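Local coordinates for protein VP2 (Primate bocaparvovirus 1, PDB 7L0Y) that self-assembles, in 60 copies, into the T=1 icosahedral capsid of about 26 nm that forms the shell of human bocavirus 1, at residues Asn45-Lys50 against Asp441-Ile446; His140-Ala145 against Leu202-His207; Pro489-His492 against Ala498-Gln501. All coordinates share one frame; numbering follows the deposited sequence.

Contact 1. Residues Asn45-Lys50 against Asp441-Ile446; sequences NGHLYK and DSYLNI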
# COMPACT_ATOMS: atom_id res chain seq x y z
N ASN A 45 -62.49 87.88 -28.35
CA ASN A 45 -62.46 89.08 -27.50
C ASN A 45 -61.24 89.95 -27.72
O ASN A 45 -60.90 90.76 -26.85
CB ASN A 45 -62.52 88.73 -26.01
CG ASN A 45 -63.90 88.51 -25.52
OD1 ASN A 45 -64.88 88.82 -26.20
ND2 ASN A 45 -64.01 88.06 -24.29
N GLY A 46 -60.58 89.85 -28.86
CA GLY A 46 -59.31 90.53 -28.99
C GLY A 46 -58.35 90.22 -27.86
O GLY A 46 -57.71 91.13 -27.32
N HIS A 47 -58.27 88.95 -27.47
CA HIS A 47 -57.34 88.47 -26.44
C HIS A 47 -57.62 89.05 -25.07
O HIS A 47 -56.72 89.17 -24.24
CB HIS A 47 -55.89 88.75 -26.84
CG HIS A 47 -55.43 87.99 -28.04
ND1 HIS A 47 -55.20 86.63 -28.00
CD2 HIS A 47 -55.18 88.38 -29.30
CE1 HIS A 47 -54.81 86.23 -29.20
NE2 HIS A 47 -54.78 87.27 -30.00
N LEU A 48 -58.86 89.41 -24.79
CA LEU A 48 -59.20 90.01 -23.51
C LEU A 48 -60.18 89.14 -22.74
O LEU A 48 -60.97 88.39 -23.32
CB LEU A 48 -59.77 91.42 -23.68
CG LEU A 48 -58.78 92.47 -24.17
CD1 LEU A 48 -59.49 93.76 -24.42
CD2 LEU A 48 -57.70 92.65 -23.13
N TYR A 49 -60.12 89.25 -21.43
CA TYR A 49 -61.19 88.84 -20.54
C TYR A 49 -62.08 90.04 -20.29
O TYR A 49 -61.62 91.07 -19.80
CB TYR A 49 -60.66 88.30 -19.22
CG TYR A 49 -60.05 86.93 -19.29
CD1 TYR A 49 -60.80 85.83 -18.96
CD2 TYR A 49 -58.75 86.75 -19.71
CE1 TYR A 49 -60.26 84.58 -19.00
CE2 TYR A 49 -58.21 85.50 -19.77
CZ TYR A 49 -58.97 84.42 -19.41
OH TYR A 49 -58.44 83.16 -19.46
N LYS A 50 -63.35 89.92 -20.65
CA LYS A 50 -64.33 90.98 -20.47
C LYS A 50 -65.46 90.44 -19.62
O LYS A 50 -65.68 89.24 -19.54
CB LYS A 50 -64.88 91.45 -21.82
CG LYS A 50 -63.84 92.00 -22.75
CD LYS A 50 -64.41 92.24 -24.12
CE LYS A 50 -63.35 92.73 -25.07
NZ LYS A 50 -63.87 92.89 -26.45
N ASP A 441 -52.86 97.78 -26.98
CA ASP A 441 -52.41 96.46 -27.40
C ASP A 441 -52.85 96.16 -28.82
O ASP A 441 -54.04 96.22 -29.15
CB ASP A 441 -52.96 95.39 -26.47
CG ASP A 441 -52.60 93.99 -26.93
OD1 ASP A 441 -51.40 93.63 -26.89
OD2 ASP A 441 -53.52 93.26 -27.37
N SER A 442 -51.88 95.83 -29.66
CA SER A 442 -52.16 95.34 -31.00
C SER A 442 -51.53 93.96 -31.13
O SER A 442 -50.48 93.69 -30.55
CB SER A 442 -51.62 96.29 -32.07
OG SER A 442 -50.21 96.44 -31.96
N TYR A 443 -52.20 93.09 -31.87
CA TYR A 443 -51.75 91.73 -32.01
C TYR A 443 -51.76 91.33 -33.47
O TYR A 443 -52.36 91.99 -34.32
CB TYR A 443 -52.60 90.75 -31.19
CG TYR A 443 -54.07 90.83 -31.48
CD1 TYR A 443 -54.63 90.14 -32.55
CD2 TYR A 443 -54.92 91.56 -30.66
CE1 TYR A 443 -55.97 90.20 -32.81
CE2 TYR A 443 -56.27 91.62 -30.91
CZ TYR A 443 -56.79 90.94 -31.98
OH TYR A 443 -58.14 91.00 -32.24
N LEU A 444 -51.08 90.23 -33.75
CA LEU A 444 -51.07 89.67 -35.09
C LEU A 444 -52.34 88.86 -35.29
O LEU A 444 -52.72 88.04 -34.45
CB LEU A 444 -49.84 88.79 -35.26
CG LEU A 444 -49.54 88.29 -36.66
CD1 LEU A 444 -49.21 89.49 -37.50
CD2 LEU A 444 -48.38 87.33 -36.62
N ASN A 445 -52.99 89.06 -36.43
CA ASN A 445 -54.27 88.42 -36.70
C ASN A 445 -54.01 87.06 -37.33
O ASN A 445 -53.54 86.97 -38.47
CB ASN A 445 -55.12 89.30 -37.61
CG ASN A 445 -56.52 88.77 -37.78
OD1 ASN A 445 -57.06 88.11 -36.90
ND2 ASN A 445 -57.13 89.06 -38.92
N ILE A 446 -54.34 86.00 -36.60
CA ILE A 446 -54.03 84.63 -36.99
C ILE A 446 -55.23 83.76 -36.68
O ILE A 446 -56.10 84.12 -35.89
CB ILE A 446 -52.79 84.09 -36.25
CG1 ILE A 446 -53.00 84.16 -34.75
CG2 ILE A 446 -51.55 84.86 -36.65
CD1 ILE A 446 -51.94 83.47 -33.95

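Contact 2. Residues His140-Ala145 against Leu202-His207; sequences HAYPNA and LENSDH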
# COMPACT_ATOMS: atom_id res chain seq x y z
N HIS A 140 -62.09 69.70 -13.46
CA HIS A 140 -63.23 70.60 -13.40
C HIS A 140 -62.96 71.73 -12.42
O HIS A 140 -63.82 72.13 -11.64
CB HIS A 140 -64.51 69.84 -13.07
CG HIS A 140 -64.79 68.73 -14.03
ND1 HIS A 140 -65.17 68.95 -15.33
CD2 HIS A 140 -64.69 67.39 -13.89
CE1 HIS A 140 -65.33 67.79 -15.94
NE2 HIS A 140 -65.04 66.83 -15.09
N ALA A 141 -61.74 72.24 -12.47
CA ALA A 141 -61.30 73.34 -11.63
C ALA A 141 -61.80 74.68 -12.12
O ALA A 141 -61.70 75.67 -11.40
CB ALA A 141 -59.78 73.34 -11.54
N TYR A 142 -62.33 74.73 -13.32
CA TYR A 142 -62.87 75.93 -13.92
C TYR A 142 -64.34 75.75 -14.21
O TYR A 142 -64.83 74.61 -14.27
CB TYR A 142 -62.11 76.28 -15.20
CG TYR A 142 -60.69 76.68 -14.97
CD1 TYR A 142 -60.37 77.98 -14.65
CD2 TYR A 142 -59.66 75.76 -15.08
CE1 TYR A 142 -59.08 78.35 -14.43
CE2 TYR A 142 -58.37 76.12 -14.87
CZ TYR A 142 -58.08 77.43 -14.55
OH TYR A 142 -56.78 77.82 -14.34
N PRO A 143 -65.09 76.83 -14.36
CA PRO A 143 -66.50 76.70 -14.76
C PRO A 143 -66.64 75.87 -16.02
O PRO A 143 -65.81 75.95 -16.92
CB PRO A 143 -66.93 78.15 -15.00
CG PRO A 143 -66.03 78.93 -14.14
CD PRO A 143 -64.72 78.24 -14.12
N ASN A 144 -67.68 75.06 -16.06
CA ASN A 144 -67.89 74.20 -17.22
C ASN A 144 -68.07 75.04 -18.47
O ASN A 144 -68.75 76.07 -18.45
CB ASN A 144 -69.11 73.31 -17.02
CG ASN A 144 -70.36 74.09 -16.78
OD1 ASN A 144 -70.31 75.23 -16.32
ND2 ASN A 144 -71.50 73.52 -17.15
N ALA A 145 -67.46 74.60 -19.56
CA ALA A 145 -67.57 75.34 -20.80
C ALA A 145 -68.89 75.07 -21.49
O ALA A 145 -69.49 75.98 -22.07
CB ALA A 145 -66.41 74.98 -21.73
N LEU A 202 -57.82 81.06 -17.49
CA LEU A 202 -57.29 79.75 -17.82
C LEU A 202 -55.77 79.74 -17.73
O LEU A 202 -55.18 78.67 -17.56
CB LEU A 202 -57.76 79.30 -19.19
CG LEU A 202 -59.22 78.84 -19.34
CD1 LEU A 202 -59.58 77.93 -18.19
CD2 LEU A 202 -60.16 80.01 -19.33
N GLU A 203 -55.13 80.90 -17.82
CA GLU A 203 -53.69 81.09 -17.73
C GLU A 203 -53.13 80.73 -16.37
O GLU A 203 -51.91 80.63 -16.22
CB GLU A 203 -53.35 82.54 -18.06
CG GLU A 203 -53.57 82.90 -19.52
CD GLU A 203 -55.04 83.10 -19.87
OE1 GLU A 203 -55.90 82.89 -19.00
OE2 GLU A 203 -55.33 83.45 -21.03
N ASN A 204 -54.00 80.54 -15.40
CA ASN A 204 -53.65 80.17 -14.04
C ASN A 204 -53.23 78.71 -13.93
O ASN A 204 -52.93 78.25 -12.83
CB ASN A 204 -54.86 80.45 -13.15
CG ASN A 204 -54.50 80.60 -11.71
OD1 ASN A 204 -53.41 81.05 -11.37
ND2 ASN A 204 -55.42 80.24 -10.84
N SER A 205 -53.25 77.96 -15.02
CA SER A 205 -52.85 76.56 -15.03
C SER A 205 -51.79 76.32 -16.10
O SER A 205 -51.36 77.25 -16.79
CB SER A 205 -54.07 75.66 -15.22
OG SER A 205 -54.70 75.89 -16.46
N ASP A 206 -51.37 75.07 -16.23
CA ASP A 206 -50.39 74.68 -17.23
C ASP A 206 -51.08 74.34 -18.54
O ASP A 206 -52.12 73.69 -18.54
CB ASP A 206 -49.58 73.47 -16.77
CG ASP A 206 -48.66 73.78 -15.61
OD1 ASP A 206 -48.46 74.97 -15.30
OD2 ASP A 206 -48.12 72.84 -15.02
N HIS A 207 -50.50 74.79 -19.64
CA HIS A 207 -51.03 74.51 -20.97
C HIS A 207 -49.95 73.86 -21.80
O HIS A 207 -48.76 74.07 -21.58
CB HIS A 207 -51.48 75.79 -21.67
CG HIS A 207 -52.37 76.65 -20.84
ND1 HIS A 207 -52.56 77.98 -21.11
CD2 HIS A 207 -53.10 76.38 -19.74
CE1 HIS A 207 -53.37 78.50 -20.21
NE2 HIS A 207 -53.72 77.54 -19.37

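Contact 3. Residues Pro489-His492 against Ala498-Gln501; sequences PTYH and AYIQ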
# COMPACT_ATOMS: atom_id res chain seq x y z
N PRO A 489 -84.12 61.72 -49.37
CA PRO A 489 -84.50 61.14 -48.08
C PRO A 489 -83.75 61.77 -46.92
O PRO A 489 -82.89 62.64 -47.08
CB PRO A 489 -84.13 59.66 -48.25
CG PRO A 489 -83.06 59.66 -49.26
CD PRO A 489 -83.38 60.76 -50.21
N THR A 490 -84.05 61.26 -45.72
CA THR A 490 -83.76 62.01 -44.50
C THR A 490 -82.27 62.26 -44.30
O THR A 490 -81.86 63.40 -44.16
CB THR A 490 -84.33 61.29 -43.28
OG1 THR A 490 -85.76 61.30 -43.34
CG2 THR A 490 -83.89 61.98 -42.02
N TYR A 491 -81.46 61.22 -44.24
CA TYR A 491 -80.06 61.43 -43.90
C TYR A 491 -79.17 61.57 -45.13
O TYR A 491 -77.96 61.42 -45.03
CB TYR A 491 -79.57 60.33 -42.97
CG TYR A 491 -80.25 60.42 -41.64
CD1 TYR A 491 -79.84 61.34 -40.70
CD2 TYR A 491 -81.31 59.59 -41.31
CE1 TYR A 491 -80.44 61.43 -39.48
CE2 TYR A 491 -81.92 59.68 -40.09
CZ TYR A 491 -81.48 60.60 -39.18
OH TYR A 491 -82.09 60.69 -37.96
N HIS A 492 -79.77 61.76 -46.29
CA HIS A 492 -79.04 61.95 -47.53
C HIS A 492 -78.74 63.44 -47.68
O HIS A 492 -79.08 64.26 -46.83
CB HIS A 492 -79.88 61.39 -48.67
CG HIS A 492 -79.10 61.03 -49.89
ND1 HIS A 492 -78.21 59.99 -49.91
CD2 HIS A 492 -79.10 61.55 -51.14
CE1 HIS A 492 -77.67 59.89 -51.11
NE2 HIS A 492 -78.20 60.82 -51.87
N ALA A 498 -77.04 70.28 -49.15
CA ALA A 498 -77.62 70.43 -47.82
C ALA A 498 -77.97 69.07 -47.26
O ALA A 498 -78.46 68.19 -47.97
CB ALA A 498 -78.87 71.31 -47.87
N TYR A 499 -77.69 68.89 -45.98
CA TYR A 499 -77.96 67.62 -45.34
C TYR A 499 -79.36 67.63 -44.76
O TYR A 499 -79.69 68.45 -43.90
CB TYR A 499 -76.91 67.37 -44.27
CG TYR A 499 -77.02 66.07 -43.53
CD1 TYR A 499 -76.81 64.87 -44.19
CD2 TYR A 499 -77.21 66.05 -42.17
CE1 TYR A 499 -76.86 63.69 -43.52
CE2 TYR A 499 -77.26 64.87 -41.49
CZ TYR A 499 -77.08 63.69 -42.17
OH TYR A 499 -77.12 62.51 -41.48
N ILE A 500 -80.20 66.73 -45.26
CA ILE A 500 -81.60 66.70 -44.88
C ILE A 500 -81.66 66.26 -43.42
O ILE A 500 -80.94 65.35 -43.01
CB ILE A 500 -82.39 65.75 -45.80
CG1 ILE A 500 -82.11 66.09 -47.27
CG2 ILE A 500 -83.87 65.81 -45.50
CD1 ILE A 500 -82.40 67.51 -47.64
N GLN A 501 -82.45 66.96 -42.63
CA GLN A 501 -82.58 66.59 -41.24
C GLN A 501 -83.78 65.68 -41.03
O GLN A 501 -84.72 65.69 -41.83
CB GLN A 501 -82.69 67.83 -40.38
CG GLN A 501 -81.47 68.71 -40.43
CD GLN A 501 -80.22 68.00 -39.99
OE1 GLN A 501 -80.23 67.22 -39.04
NE2 GLN A 501 -79.12 68.26 -40.68

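Contact 1. Residues Asn45-Lys50 against Asp441-Ile446
Asn45 ND2 donates to Thr68 OG1 and to Leu48 O, within the turn whose Gly46 and His47 meet the ring of Tyr443. The Asn45 ND2–Leu48 O bond is 3.2 Å long and reaches the carbonyl from above its plane. A weak backbone bond, Leu48 N to Asn45 O, closes the same turn, in which Asn45, Gly46 and His47 all have positive phi. Across the contact the rings form a T-shaped (edge-to-face) pair: centroids lie 4.6 Å apart, with planes at 83°. His47 leads with CD2, which sits above the tyrosine face and off centre, 3.5 Å from Tyr443 CG. At the far end of the same ring, Tyr443 OH rests 3.5 Å from Gly46 CA. The tyrosine is set by a chi1 of 55°, with CG between the backbone N and the carbonyl carbon. Asp441 OD2 lies at the edge of the Tyr443 ring, in its plane, while Asp441 OD1 makes a salt bridge to Lys431, a residue the His47 side chain also touches. The contact thus joins the loop between strands 30-42 and 50-53 to the end of the loop that leads from strand 424-429 into strand 446-462.

Contact 2. Residues His140-Ala145 against Leu202-His207
A short 3-10 turn, Leu202-Asn204, receives the ring of Tyr142 here, joining two of the inter-strand loops that elaborate the jelly-roll of a parvovirus capsid protein. One loop follows strand 132-137; the other runs into strand 208-210, which pairs antiparallel with that same strand, so the contact lies beside their pairing. Its centre is a CH-pi interaction. Leu202 CD1 stands over the middle of the Tyr142 ring, 3.5 Å from the centroid and only 9° off the normal, and Tyr142 CG and Tyr142 CD1 are each 3.6 Å from Leu202 CD1. Tyr142 holds CG anti to the carbonyl carbon (chi1 -67°), which carries the ring toward the turn. The phenol oxygen ends between Asn204 CB and Ser205 OG, Tyr142 OH lying 3.5 Å from each; its hydrogen-bond partner is Leu201 O, just ahead of the turn. Lys466 of a neighbouring subunit packs on Tyr142 and Ser205 and bonds Asn204 O, so a subunit interface runs along this edge. Farther along the segment, the His207 ring stacks on Phe135 and on Trp20 of a different neighbouring subunit. At the pH of 2.6 of this structure that ring may well be doubly protonated, which its NE2 bond alone does not show. Leu202 O takes two donors from opposite faces of its plane: Ser205 N at 3.3 Å, the bond of the 3-10 turn, and His207 NE2 at 2.6 Å, whose ring plane contains the oxygen almost exactly.

Contact 3. Residues Pro489-His492 against Ala498-Gln501
The CB of Ile500 is set against the carbonyls of the type I beta turn Pro489-His492, while the rest of its side chain heads off from the turn. Ile500 CB lies 3.4 Å from Pro489 O, and Ile500 CG1 is 3.6 Å from His492 O. The closer part of the contact rests on one hydrogen bond and a pair of tyrosines. His492 O accepts the one hydrogen bond between the segments, from Ile500 N at 3.1 Å; it is nearly straight at the hydrogen (163°) and runs close to the carbonyl direction. Next to it, Tyr499 extends with CG anti to the backbone N (chi1 -178°), which carries its phenol end to the edge of the Tyr491 ring. Tyr499 CZ there lies in the plane of that ring, 3.9 Å from Tyr491 CD1. Thr490 CG2 covers part of one face of the Tyr491 ring.

The looser side is at Gln501, whose CB points away from the turn. Gln501 NE2 makes a weak bond to Tyr499 O of its own segment, 3.3 Å long, and Thr490 CG2 approaches Gln501 O no closer than 3.8 Å. The hydroxyls find partners outside the two segments: Thr490 OG1 bonds Ser480 N, Tyr491 OH bonds Gln507 O, and Tyr499 OH pairs with Trp468 NE1 of a neighbouring subunit. Within the loop, then, one backbone bond and the meeting of Tyr499 with Tyr491 link the two segments directly, while the hydroxyls are spent on tying the loop to its surroundings.

Contacts 1 and 2 are direct neighbours, their centres 19 Å apart. Tyr49 bridges them: its hydroxyl probably makes two hydrogen bonds to contact 2, Tyr49 OH to Glu203 OE1 at 2.6 Å and Tyr49 OH to Leu202 N at 2.9 Å, and so fastens the loop of contact 1 to the 3-10 turn of contact 2. Both also meet the same neighbouring subunit. Contact 3 stands apart, about 39 Å from contact 1 and 38 Å from contact 2 between centres, with nearest atoms about 28 and 22 Å away. Contacts 2 and 3 each meet the probable nuclear localization signal of a neighbouring subunit, through Lys466 and Trp468 respectively, but on different copies.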